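Local coordinates for protein glycinin A3B4 subunit (Glycine max, PDB 2D5F) that serves as a seed storage globulin of the 11S family, a two-cupin protein whose mature form assembles into hexamers, at the interface of chains A and B. Numbering follows the deposited sequence. Chains: chain A/B, glycinin A3B4 subunit.

All four contacts join chains A and B, the second half of A meeting the first half of B. That head-to-tail pattern suits the trimers of 11S globulins. By C-alpha centres, contacts 2 and 3 are nearest, about 16 Å apart, and share helix 464-471 of chain A. Contact 4, using helix 210-216 of chain B, lies about 19 Å from contact 2, which uses helix 221-226. Contact 1 stands about 31 Å from contact 2 and 26 Å from contacts 3 and 4. The seam is probably held at separated points: hydrogen-bonded at contact 1, largely apolar at contacts 2 and 3, small and mixed at contact 4.

Contact 1: the interface of chains A and B. Residues chain A 387-389, 426, 446; chain B 153-155.
Three loops of chain A, at A:Asn387 to A:Asn389, at A:Gln426 and at A:Thr446, receive the chain B loop B:Asn153 to B:Gln155. B:Gln155 is held through both its amide and its backbone. Its carbonyl OE1 accepts two bonds: from the hydroxyl OG1 of A:Thr446 at 2.7 Å, tilted from the carbonyl plane, and from the backbone N of A:Asn389 at 3.0 Å, nearly in line with the C=O. The other amide branch, B:Gln155 NE2, donates to A:Thr446 O at 2.9 Å, almost straight (169° at H) and with the acceptor in the amide plane. Three bonds to two residues thus fix the rotation of this amide.

A:Gln426 reaches across at about a right angle to B:Gln155. With CG anti to the backbone N (chi1 170°) and an extended chain, its amide spans the incoming loop: OE1 accepts from B:Gln155 N at 2.7 Å in the carbonyl plane, while NE2 donates to B:Asn153 O at 3.1 Å. A:Asn389 adds ND2 to B:Gln155 O, 3.0 Å, from above that carbonyl's plane (50° out). Its OD1 takes the backbone N of A:Gln426 at 2.8 Å, a second-shell tie between the receiving loops. Water 1 joins A:Asn387 O to B:Asn153 O.

The site lies on connections between strands of the second cupin of chain A, against a segment within the first cupin sequence of chain B.

Contact 2: the interface of chains A and B. Residues chain A 471-473, 477, 481; chain B 222-223, 226-227.
A:Asn472 adopts a left-handed backbone conformation (phi 56°, psi 52°) between helices 464-471 and 475-483, where its carbonyl O lies 3.4 Å from CE of B:Lys226. This helical part of the 11S globulin, a bicupin protein, packs on helix 221-226 of chain B and the residue after it.

B:Leu227 follows that helix and points one methyl, CD2, over the centre of the A:Tyr471 ring, 3.6 Å from the centroid, a CH-pi contact. Its backbone lies against the same ring, with CA 3.5 Å from A:Tyr471 CD2. A:Leu481 comes tip to tip with B:Leu227, its CD1 being 3.7 Å from CD2, so that this methyl is shared between ring and leucine.

A:Leu473 and B:Lys226 run past one another in opposite directions; A:Leu473 CD2 meets the lysine CB at 3.6 Å and also touches the methyl CG2 of B:Thr223. The lysine chain bends at chi2 (-65°) and again at chi4, and its methylenes lie along the carbonyls of A:Tyr471 and A:Asn472. Water 2 links A:Tyr471 O with B:Lys226 O.

At the polar side, A:Gln477 extends alongside B:Thr223 and gives OG1 a weak hydrogen bond from NE2 at 3.3 Å. The same NE2 stands 2.7 Å from the carboxylate OD2 of B:Asp222, with the amide and carboxylate nearly parallel. As modelled no N-H of NE2 is directed at OD2, and the pair is not counted as a hydrogen bond.

Contact 3: the interface of chains A and B. Residues chain A 461-463, 466; chain B 111, 114, 132, 246.
A:Pro463 is the apolar centre, its ring set among B:His111, B:Trp132 and B:Val246. Its CG sits over the middle of the imidazole face of B:His111, 3.5 Å from the centroid, in CH-pi contact. The neighbouring CD turns to the indole and lies 3.6 Å from CZ2 of B:Trp132. CB is shared between the imidazole carbon CD2 of B:His111 and the methyl CG1 of B:Val246, 3.6 Å from the latter.

One turn along, A:Val466 lays CG2 over the six-membered ring of B:Trp132, 3.7 Å from its centroid and displaced toward the rim. The indole is brought there with CG between its backbone N and carbonyl carbon (chi1 55°), and one face of its six-membered ring receives this valine methyl.

Outward, B:His111 CB rests 3.3 Å from A:Ala461 O, the carbonyl at the end of helix 455-461. Water 3 lies at this rim: the indole N-H of B:Trp132 bonds it at 3.0 Å (155° at H), and A:Ala461 O is likewise 3.0 Å from it.

The proline occupies the break between helices 455-461 and 464-471, and wedges against strands 109-111 and 131-135 of the chain B cupin.

Contact 4: the interface of chains A and B. Residues chain A 379, 433, 491, 493; chain B 215.
The amide oxygen OE1 of B:Gln215 meets the C-terminal residue of chain A, lying 3.6 Å from CB in the ring of A:Pro493. This is a van der Waals approach of an oxygen to a ring carbon, not a hydrogen bond. The other amide branch faces A:Gln433, but B:Gln215 NE2 and A:Gln433 OE1 are 4.4 Å apart, beyond direct bonding range. The two amides are therefore neighbours without direct contact.

Along the aliphatic part, B:Gln215 CB touches the end methyl CD1 of A:Ile379 at 4.0 Å, the two side chains crossing at about a right angle. B:Gln215 carries CG beside its backbone N (chi1 -57°), and its chain then runs out past the isoleucine. At the end the amide is turned well out of the line of the chain (chi3 87°), which directs OE1 toward the proline and NE2 toward the glutamine. A:Ile379 CD1 also lies 3.7 Å from A:Gln433 NE2 of its own chain.

On the backbone side, the methyl CG1 of A:Val491 comes 3.7 Å from the carbonyl O of B:Gln215. B:Gln215 buries 58 Å² here and A:Pro493 26 Å², so the patch is small, and the contacts described are van der Waals ones.

B:Gln215 belongs to helix 210-216, which abuts the start of strand 379-381, the end of 490-491, A:Gln433 within strand 429-435, and the C-terminus of chain A.

Contact 1: the interface of chains A and B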
# COMPACT_ATOMS: atom_id res chain seq x y z
N ASN A 387 -14.79 -12.12 9.88
CA ASN A 387 -13.70 -11.35 10.49
C ASN A 387 -14.03 -10.23 11.48
O ASN A 387 -13.27 -9.26 11.59
CB ASN A 387 -12.86 -10.73 9.37
CG ASN A 387 -13.67 -9.78 8.49
OD1 ASN A 387 -13.11 -9.03 7.67
ND2 ASN A 387 -14.98 -9.80 8.65
N ALA A 388 -15.13 -10.34 12.22
CA ALA A 388 -15.45 -9.26 13.15
C ALA A 388 -16.56 -9.58 14.13
O ALA A 388 -17.44 -10.39 13.85
CB ALA A 388 -15.84 -8.01 12.36
N ASN A 389 -16.51 -8.94 15.29
CA ASN A 389 -17.54 -9.08 16.29
C ASN A 389 -18.59 -8.08 15.83
O ASN A 389 -18.24 -7.11 15.15
CB ASN A 389 -17.04 -8.68 17.68
CG ASN A 389 -16.15 -9.74 18.31
OD1 ASN A 389 -16.44 -10.94 18.23
ND2 ASN A 389 -15.06 -9.31 18.94
N GLN A 426 -17.86 -12.83 16.67
CA GLN A 426 -17.30 -13.29 15.42
C GLN A 426 -17.51 -14.80 15.23
O GLN A 426 -17.28 -15.59 16.15
CB GLN A 426 -15.81 -12.97 15.40
CG GLN A 426 -15.02 -13.60 14.25
CD GLN A 426 -13.54 -13.28 14.34
OE1 GLN A 426 -13.05 -12.89 15.40
NE2 GLN A 426 -12.81 -13.46 13.24
N THR A 446 -16.66 -4.59 14.17
CA THR A 446 -15.29 -4.16 14.45
C THR A 446 -14.22 -4.52 13.42
O THR A 446 -13.20 -5.13 13.75
CB THR A 446 -14.85 -4.64 15.85
OG1 THR A 446 -14.98 -6.06 15.95
CG2 THR A 446 -15.70 -3.96 16.92
N ASN B 153 -6.53 -11.38 13.56
CA ASN B 153 -7.89 -11.43 13.01
C ASN B 153 -8.88 -12.11 13.95
O ASN B 153 -10.09 -11.98 13.80
CB ASN B 153 -7.91 -12.19 11.68
CG ASN B 153 -8.09 -13.69 11.87
OD1 ASN B 153 -9.13 -14.16 12.34
ND2 ASN B 153 -7.07 -14.45 11.51
N ASN B 154 -8.36 -12.88 14.91
CA ASN B 154 -9.22 -13.56 15.86
C ASN B 154 -9.62 -12.55 16.93
O ASN B 154 -8.82 -12.18 17.77
CB ASN B 154 -8.46 -14.74 16.49
CG ASN B 154 -9.28 -15.47 17.53
OD1 ASN B 154 -10.50 -15.30 17.62
ND2 ASN B 154 -8.62 -16.31 18.32
N GLN B 155 -10.87 -12.09 16.87
CA GLN B 155 -11.35 -11.11 17.84
C GLN B 155 -12.14 -11.72 19.00
O GLN B 155 -12.75 -11.00 19.79
CB GLN B 155 -12.20 -10.05 17.14
CG GLN B 155 -11.57 -9.49 15.88
CD GLN B 155 -12.33 -8.30 15.32
OE1 GLN B 155 -13.55 -8.29 15.29
NE2 GLN B 155 -11.59 -7.30 14.86
O HOH W 1 -10.72 -9.60 12.28

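Contact 2: the interface of chains A and B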
# COMPACT_ATOMS: atom_id res chain seq x y z
N TYR A 471 -25.02 -34.60 5.38
CA TYR A 471 -26.32 -34.57 6.04
C TYR A 471 -27.18 -35.81 5.80
O TYR A 471 -28.35 -35.83 6.21
CB TYR A 471 -27.10 -33.34 5.59
CG TYR A 471 -26.39 -32.02 5.84
CD1 TYR A 471 -25.78 -31.32 4.80
CD2 TYR A 471 -26.36 -31.46 7.12
CE1 TYR A 471 -25.16 -30.08 5.03
CE2 TYR A 471 -25.74 -30.23 7.36
CZ TYR A 471 -25.14 -29.55 6.31
OH TYR A 471 -24.54 -28.33 6.53
N ASN A 472 -26.63 -36.83 5.16
CA ASN A 472 -27.39 -38.04 4.87
C ASN A 472 -28.64 -37.68 4.08
O ASN A 472 -29.75 -38.05 4.46
CB ASN A 472 -27.79 -38.76 6.16
CG ASN A 472 -26.58 -39.23 6.95
OD1 ASN A 472 -25.64 -39.80 6.40
ND2 ASN A 472 -26.62 -39.01 8.27
N LEU A 473 -28.46 -36.95 2.99
CA LEU A 473 -29.57 -36.53 2.14
C LEU A 473 -29.51 -37.25 0.81
O LEU A 473 -28.45 -37.74 0.41
CB LEU A 473 -29.52 -35.02 1.90
CG LEU A 473 -29.83 -34.11 3.10
CD1 LEU A 473 -29.49 -32.66 2.77
CD2 LEU A 473 -31.30 -34.25 3.46
N GLN A 477 -33.05 -34.19 -2.50
CA GLN A 477 -33.13 -33.22 -1.42
C GLN A 477 -31.99 -32.20 -1.54
O GLN A 477 -32.20 -31.01 -1.31
CB GLN A 477 -33.05 -33.94 -0.07
CG GLN A 477 -34.26 -34.80 0.25
CD GLN A 477 -34.05 -35.67 1.48
OE1 GLN A 477 -33.19 -36.56 1.48
NE2 GLN A 477 -34.83 -35.41 2.53
N LEU A 481 -32.03 -27.89 -1.76
CA LEU A 481 -31.28 -26.86 -1.05
C LEU A 481 -30.55 -25.90 -1.98
O LEU A 481 -30.60 -24.69 -1.79
CB LEU A 481 -30.25 -27.50 -0.12
CG LEU A 481 -30.69 -28.14 1.19
CD1 LEU A 481 -29.47 -28.69 1.91
CD2 LEU A 481 -31.40 -27.11 2.05
N ASP B 222 -38.57 -32.55 6.52
CA ASP B 222 -37.78 -33.77 6.39
C ASP B 222 -36.31 -33.44 6.15
O ASP B 222 -35.43 -33.90 6.89
CB ASP B 222 -38.34 -34.61 5.24
CG ASP B 222 -37.48 -35.82 4.92
OD1 ASP B 222 -37.12 -36.56 5.86
OD2 ASP B 222 -37.17 -36.02 3.73
N THR B 223 -36.04 -32.65 5.13
CA THR B 223 -34.68 -32.24 4.80
C THR B 223 -34.09 -31.44 5.96
O THR B 223 -32.97 -31.69 6.40
CB THR B 223 -34.66 -31.38 3.53
OG1 THR B 223 -35.13 -32.17 2.43
CG2 THR B 223 -33.24 -30.89 3.23
N LYS B 226 -32.78 -33.37 8.82
CA LYS B 226 -31.49 -33.96 8.48
C LYS B 226 -30.34 -32.96 8.57
O LYS B 226 -29.22 -33.33 8.90
CB LYS B 226 -31.54 -34.54 7.07
CG LYS B 226 -32.15 -35.92 6.99
CD LYS B 226 -31.30 -36.94 7.73
CE LYS B 226 -31.61 -38.35 7.25
NZ LYS B 226 -33.07 -38.62 7.28
N LEU B 227 -30.62 -31.70 8.26
CA LEU B 227 -29.58 -30.67 8.31
C LEU B 227 -29.02 -30.49 9.72
O LEU B 227 -27.96 -29.88 9.90
CB LEU B 227 -30.14 -29.33 7.79
CG LEU B 227 -30.41 -29.27 6.29
CD1 LEU B 227 -30.97 -27.90 5.92
CD2 LEU B 227 -29.12 -29.54 5.52
O HOH W 2 -28.30 -35.91 9.16

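Contact 3: the interface of chains A and B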
# COMPACT_ATOMS: atom_id res chain seq x y z
N ALA A 461 -21.97 -23.61 -2.88
CA ALA A 461 -20.54 -23.75 -3.14
C ALA A 461 -19.97 -25.15 -2.92
O ALA A 461 -18.89 -25.47 -3.44
CB ALA A 461 -19.76 -22.75 -2.29
N ILE A 462 -20.68 -25.97 -2.16
CA ILE A 462 -20.22 -27.32 -1.85
C ILE A 462 -20.80 -28.38 -2.78
O ILE A 462 -21.99 -28.35 -3.09
CB ILE A 462 -20.56 -27.68 -0.39
CG1 ILE A 462 -19.91 -26.66 0.55
CG2 ILE A 462 -20.09 -29.09 -0.06
CD1 ILE A 462 -20.30 -26.83 2.00
N PRO A 463 -19.97 -29.33 -3.24
CA PRO A 463 -20.43 -30.40 -4.14
C PRO A 463 -21.60 -31.21 -3.55
O PRO A 463 -21.63 -31.47 -2.35
CB PRO A 463 -19.18 -31.26 -4.34
CG PRO A 463 -18.05 -30.26 -4.17
CD PRO A 463 -18.52 -29.46 -2.97
N VAL A 466 -20.77 -34.13 -1.27
CA VAL A 466 -20.17 -33.76 0.00
C VAL A 466 -21.34 -33.46 0.94
O VAL A 466 -21.34 -33.84 2.10
CB VAL A 466 -19.28 -32.51 -0.12
CG1 VAL A 466 -18.88 -32.02 1.27
CG2 VAL A 466 -18.03 -32.84 -0.93
N HIS B 111 -20.47 -26.26 -8.19
CA HIS B 111 -19.85 -25.94 -6.92
C HIS B 111 -18.55 -25.19 -7.17
O HIS B 111 -18.09 -25.10 -8.31
CB HIS B 111 -19.59 -27.22 -6.12
CG HIS B 111 -18.81 -28.26 -6.86
ND1 HIS B 111 -17.46 -28.13 -7.12
CD2 HIS B 111 -19.18 -29.45 -7.38
CE1 HIS B 111 -17.04 -29.21 -7.76
NE2 HIS B 111 -18.06 -30.03 -7.93
N ILE B 114 -12.29 -27.12 -6.97
CA ILE B 114 -11.78 -28.22 -6.16
C ILE B 114 -10.27 -28.16 -6.26
O ILE B 114 -9.72 -28.11 -7.36
CB ILE B 114 -12.27 -29.59 -6.68
CG1 ILE B 114 -13.79 -29.69 -6.56
CG2 ILE B 114 -11.58 -30.71 -5.93
CD1 ILE B 114 -14.30 -29.45 -5.16
N TRP B 132 -13.63 -28.31 3.51
CA TRP B 132 -13.82 -29.74 3.71
C TRP B 132 -12.71 -30.44 2.95
O TRP B 132 -12.19 -29.90 1.96
CB TRP B 132 -15.19 -30.21 3.20
CG TRP B 132 -15.46 -29.88 1.77
CD1 TRP B 132 -16.10 -28.77 1.29
CD2 TRP B 132 -15.04 -30.62 0.62
NE1 TRP B 132 -16.11 -28.78 -0.08
CE2 TRP B 132 -15.46 -29.90 -0.52
CE3 TRP B 132 -14.34 -31.83 0.44
CZ2 TRP B 132 -15.21 -30.35 -1.82
CZ3 TRP B 132 -14.09 -32.27 -0.86
CH2 TRP B 132 -14.52 -31.53 -1.97
N VAL B 246 -17.08 -35.78 -7.37
CA VAL B 246 -17.29 -34.35 -7.55
C VAL B 246 -16.84 -33.90 -8.94
O VAL B 246 -16.20 -34.66 -9.67
CB VAL B 246 -16.50 -33.51 -6.49
CG1 VAL B 246 -16.87 -33.97 -5.08
CG2 VAL B 246 -15.00 -33.64 -6.73
O HOH W 3 -16.54 -26.39 -1.77

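Contact 4: the interface of chains A and B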
# COMPACT_ATOMS: atom_id res chain seq x y z
N ILE A 379 -37.24 -13.02 6.79
CA ILE A 379 -36.13 -13.70 7.44
C ILE A 379 -34.76 -13.39 6.85
O ILE A 379 -34.59 -13.35 5.63
CB ILE A 379 -36.29 -15.25 7.36
CG1 ILE A 379 -37.54 -15.71 8.12
CG2 ILE A 379 -35.05 -15.93 7.93
CD1 ILE A 379 -37.82 -17.19 7.95
N GLN A 433 -35.84 -12.69 12.29
CA GLN A 433 -37.13 -12.74 11.60
C GLN A 433 -38.00 -11.60 12.09
O GLN A 433 -38.24 -11.46 13.29
CB GLN A 433 -37.85 -14.07 11.82
CG GLN A 433 -39.26 -14.07 11.22
CD GLN A 433 -39.83 -15.46 10.99
OE1 GLN A 433 -39.65 -16.37 11.80
NE2 GLN A 433 -40.55 -15.62 9.88
N VAL A 491 -35.16 -13.95 3.09
CA VAL A 491 -36.21 -14.91 2.74
C VAL A 491 -37.64 -14.56 3.16
O VAL A 491 -37.90 -14.15 4.29
CB VAL A 491 -35.88 -16.30 3.33
CG1 VAL A 491 -36.99 -17.29 3.02
CG2 VAL A 491 -34.55 -16.80 2.78
N PRO A 493 -40.79 -16.34 3.94
CA PRO A 493 -41.37 -17.64 4.28
C PRO A 493 -42.81 -17.83 3.79
O PRO A 493 -43.14 -18.98 3.41
CB PRO A 493 -41.26 -17.67 5.79
CG PRO A 493 -41.49 -16.25 6.16
CD PRO A 493 -40.64 -15.51 5.15
OXT PRO A 493 -43.58 -16.85 3.81
N GLN B 215 -38.01 -23.10 7.02
CA GLN B 215 -38.48 -21.82 6.51
C GLN B 215 -37.32 -21.03 5.89
O GLN B 215 -37.45 -20.46 4.81
CB GLN B 215 -39.10 -20.98 7.63
CG GLN B 215 -40.24 -21.65 8.36
CD GLN B 215 -41.24 -20.63 8.87
OE1 GLN B 215 -42.17 -20.24 8.16
NE2 GLN B 215 -41.04 -20.18 10.10